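Local atomic coordinates of defensin (Pachyrhizus erosus, PDB entry 3PSM), a protein that probably acts as an antifungal plant defensin, a small antimicrobial protein cross-linked by four disulfides and found as a dimer. Residues 21-26 / 39-44. Sequence-based numbering, arbitrary orientation.
Sequences DDHCKN and FRCWCT
D21 OD2 is gripped twice on the flank of helix 17-27 that faces the second subunit: K25 NZ meets it on the syn side at 2.8 Å, 25° out of the carboxylate plane, and R36 of the second subunit adds a second salt bridge, while D21 OD1 takes G33 N. The side toward strand 41-46 carries the cysteine-stabilised alpha-beta motif of plant defensins, in which C20 and C24, one helical turn apart, bond to C41 and C43, alternate residues of the strand. The C24–C43 link is covalent by distance, C24 SG to C43 SG 2.0 Å, with a CB-SG-SG-CB torsion of -79°, and C24 CA lies 5.5 Å from C43 CA. The second bridge lies close by: C41 SG, bonded to C20 SG, packs 3.7 Å from C24 SG. Both bridges bind the helix to the central strand of the sheet, where the axes of segments 21-26 and 41-44 approach to 8.3 Å. H23 borders the sulfurs: C43 SG lies at the edge of its ring, near the plane, whereas C41 SG approaches obliquely. The imidazole is anchored by a hydrogen bond between H23 NE2 and E28 OE2, while H23 CD2 comes within 4.3 Å of C43 SG.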
ATOM      1  N   ASP A  21      -0.865   0.752  -4.955  1.00  7.78           N
ATOM      2  CA  ASP A  21      -0.290  -0.405  -4.254  1.00  7.83           C
ATOM      3  C   ASP A  21      -1.369  -1.207  -3.556  1.00  7.73           C
ATOM      4  O   ASP A  21      -1.368  -2.440  -3.585  1.00  8.37           O
ATOM      5  CB  ASP A  21       0.774   0.089  -3.284  1.00  8.37           C
ATOM      6  CG  ASP A  21       1.766  -0.950  -2.834  1.00  8.38           C
ATOM      7  OD1 ASP A  21       2.120  -1.834  -3.634  1.00  9.39           O
ATOM      8  OD2 ASP A  21       2.200  -0.859  -1.658  1.00 10.17           O
ATOM      9  N   ASP A  22      -2.330  -0.519  -2.932  1.00  7.95           N
ATOM     10  CA  ASP A  22      -3.476  -1.165  -2.313  1.00  8.54           C
ATOM     11  C   ASP A  22      -4.232  -1.996  -3.339  1.00  8.20           C
ATOM     12  O   ASP A  22      -4.483  -3.186  -3.173  1.00  8.99           O
ATOM     13  CB  ASP A  22      -4.363  -0.083  -1.680  1.00  9.69           C
ATOM     14  CG  ASP A  22      -5.708  -0.510  -1.169  1.00 10.74           C
ATOM     15  OD1 ASP A  22      -5.895  -1.713  -0.906  1.00 11.35           O
ATOM     16  OD2 ASP A  22      -6.613   0.361  -1.079  1.00 16.22           O
ATOM     17  N   HIS A  23      -4.613  -1.346  -4.465  1.00  8.47           N
ATOM     18  CA  HIS A  23      -5.315  -2.063  -5.512  1.00  8.71           C
ATOM     19  C   HIS A  23      -4.548  -3.302  -5.956  1.00  8.68           C
ATOM     20  O   HIS A  23      -5.087  -4.418  -6.071  1.00  9.67           O
ATOM     21  CB  HIS A  23      -5.569  -1.110  -6.705  1.00  9.20           C
ATOM     22  CG  HIS A  23      -6.164  -1.867  -7.878  1.00 10.41           C
ATOM     23  ND1 HIS A  23      -7.539  -1.981  -8.027  1.00 11.99           N
ATOM     24  CD2 HIS A  23      -5.534  -2.537  -8.880  1.00 11.54           C
ATOM     25  CE1 HIS A  23      -7.713  -2.740  -9.097  1.00 12.72           C
ATOM     26  NE2 HIS A  23      -6.551  -3.096  -9.607  1.00 13.10           N
ATOM     27  N   CYS A  24      -3.283  -3.112  -6.318  1.00  8.18           N
ATOM     28  CA  CYS A  24      -2.500  -4.211  -6.892  1.00  8.51           C
ATOM     29  C   CYS A  24      -2.323  -5.352  -5.900  1.00  8.57           C
ATOM     30  O   CYS A  24      -2.445  -6.505  -6.266  1.00 10.28           O
ATOM     31  CB  CYS A  24      -1.154  -3.700  -7.381  1.00  8.72           C
ATOM     32  SG  CYS A  24      -1.317  -2.551  -8.792  1.00  8.61           S
ATOM     33  N   LYS A  25      -2.028  -5.026  -4.623  1.00  8.60           N
ATOM     34  CA  LYS A  25      -1.825  -6.059  -3.606  1.00  9.09           C
ATOM     35  C   LYS A  25      -3.131  -6.732  -3.223  1.00  9.53           C
ATOM     36  O   LYS A  25      -3.167  -7.957  -3.015  1.00 12.11           O
ATOM     37  CB  LYS A  25      -1.158  -5.461  -2.371  1.00  9.02           C
ATOM     38  CG  LYS A  25       0.289  -5.130  -2.541  1.00  9.01           C
ATOM     39  CD  LYS A  25       0.885  -4.369  -1.377  1.00  9.68           C
ATOM     40  CE  LYS A  25       2.415  -4.323  -1.457  1.00 11.96           C
ATOM     41  NZ  LYS A  25       3.019  -3.325  -0.591  1.00 11.64           N
ATOM     42  N   ASN A  26      -4.179  -5.954  -3.028  1.00  9.83           N
ATOM     43  CA  ASN A  26      -5.395  -6.430  -2.350  1.00 10.14           C
ATOM     44  C   ASN A  26      -6.535  -6.751  -3.247  1.00 11.22           C
ATOM     45  O   ASN A  26      -7.417  -7.532  -2.827  1.00 16.03           O
ATOM     46  CB  ASN A  26      -5.817  -5.395  -1.291  1.00 10.56           C
ATOM     47  CG  ASN A  26      -4.730  -5.222  -0.268  1.00 10.52           C
ATOM     48  OD1 ASN A  26      -4.188  -6.240   0.239  1.00 12.74           O
ATOM     49  ND2 ASN A  26      -4.399  -4.000   0.063  1.00 10.64           N
ATOM     50  N   PHE A  39      -0.059   8.988 -14.980  1.00 11.86           N
ATOM     51  CA  PHE A  39      -1.197   9.056 -14.058  1.00 11.22           C
ATOM     52  C   PHE A  39      -2.085   7.844 -14.169  1.00 10.63           C
ATOM     53  O   PHE A  39      -3.311   7.927 -13.961  1.00 11.02           O
ATOM     54  CB  PHE A  39      -1.996  10.339 -14.204  1.00 13.50           C
ATOM     55  CG  PHE A  39      -1.218  11.574 -13.791  1.00 13.84           C
ATOM     56  CD1 PHE A  39      -0.382  12.202 -14.713  1.00 17.14           C
ATOM     57  CD2 PHE A  39      -1.355  12.059 -12.512  1.00 15.86           C
ATOM     58  CE1 PHE A  39       0.282  13.364 -14.291  1.00 20.49           C
ATOM     59  CE2 PHE A  39      -0.699  13.221 -12.123  1.00 19.58           C
ATOM     60  CZ  PHE A  39       0.116  13.855 -13.019  1.00 22.00           C
ATOM     61  N   ARG A  40      -1.496   6.677 -14.359  1.00  9.75           N
ATOM     62  CA  ARG A  40      -2.203   5.401 -14.284  1.00  9.91           C
ATOM     63  C   ARG A  40      -1.479   4.488 -13.289  1.00  9.43           C
ATOM     64  O   ARG A  40      -0.314   4.680 -12.948  1.00  9.62           O
ATOM     65  CB  ARG A  40      -2.250   4.718 -15.649  1.00 11.81           C
ATOM     66  CG  ARG A  40      -3.117   5.526 -16.626  1.00 13.62           C
ATOM     67  CD  ARG A  40      -3.336   4.782 -17.932  1.00 14.53           C
ATOM     68  NE  ARG A  40      -2.057   4.686 -18.607  1.00 14.49           N
ATOM     69  CZ  ARG A  40      -1.880   4.316 -19.859  1.00 14.94           C
ATOM     70  NH1 ARG A  40      -2.931   3.985 -20.577  1.00 17.21           N
ATOM     71  NH2 ARG A  40      -0.623   4.269 -20.340  1.00 17.48           N
ATOM     72  N   CYS A  41      -2.246   3.512 -12.801  1.00  8.63           N
ATOM     73  CA  CYS A  41      -1.780   2.537 -11.834  1.00  8.35           C
ATOM     74  C   CYS A  41      -1.223   1.317 -12.542  1.00  8.66           C
ATOM     75  O   CYS A  41      -1.900   0.704 -13.378  1.00  9.45           O
ATOM     76  CB  CYS A  41      -2.968   2.124 -10.953  1.00  8.64           C
ATOM     77  SG  CYS A  41      -2.644   0.766  -9.797  1.00  8.36           S
ATOM     78  N   TRP A  42       0.024   0.987 -12.235  1.00  8.55           N
ATOM     79  CA  TRP A  42       0.748  -0.136 -12.792  1.00  9.04           C
ATOM     80  C   TRP A  42       1.087  -1.112 -11.669  1.00  8.92           C
ATOM     81  O   TRP A  42       1.623  -0.744 -10.640  1.00  9.60           O
ATOM     82  CB  TRP A  42       2.066   0.341 -13.434  1.00 10.14           C
ATOM     83  CG  TRP A  42       1.850   1.182 -14.677  1.00 10.19           C
ATOM     84  CD1 TRP A  42       1.395   2.475 -14.731  1.00 11.09           C
ATOM     85  CD2 TRP A  42       2.117   0.778 -16.024  1.00 11.07           C
ATOM     86  NE1 TRP A  42       1.356   2.852 -16.062  1.00 12.29           N
ATOM     87  CE2 TRP A  42       1.779   1.861 -16.866  1.00 12.29           C
ATOM     88  CE3 TRP A  42       2.580  -0.405 -16.617  1.00 11.82           C
ATOM     89  CZ2 TRP A  42       1.890   1.792 -18.237  1.00 14.20           C
ATOM     90  CZ3 TRP A  42       2.706  -0.433 -18.009  1.00 13.63           C
ATOM     91  CH2 TRP A  42       2.373   0.664 -18.778  1.00 14.58           C
ATOM     92  N   CYS A  43       0.749  -2.390 -11.911  1.00  9.09           N
ATOM     93  CA  CYS A  43       1.036  -3.432 -10.993  1.00  9.21           C
ATOM     94  C   CYS A  43       2.258  -4.232 -11.462  1.00 10.63           C
ATOM     95  O   CYS A  43       2.440  -4.496 -12.663  1.00 12.04           O
ATOM     96  CB  CYS A  43      -0.119  -4.442 -10.851  1.00 10.19           C
ATOM     97  SG  CYS A  43      -1.718  -3.767 -10.374  1.00  9.89           S
ATOM     98  N   THR A  44       3.042  -4.677 -10.518  1.00 10.57           N
ATOM     99  CA  THR A  44       4.143  -5.627 -10.730  1.00 12.62           C
ATOM    100  C   THR A  44       3.718  -7.008 -10.276  1.00 12.64           C
ATOM    101  O   THR A  44       3.140  -7.163  -9.212  1.00 12.11           O
ATOM    102  CB  THR A  44       5.395  -5.170  -9.968  1.00 14.07           C
ATOM    103  OG1 THR A  44       5.788  -3.889 -10.492  1.00 16.07           O
ATOM    104  CG2 THR A  44       6.566  -6.103 -10.160  1.00 17.13           C
TER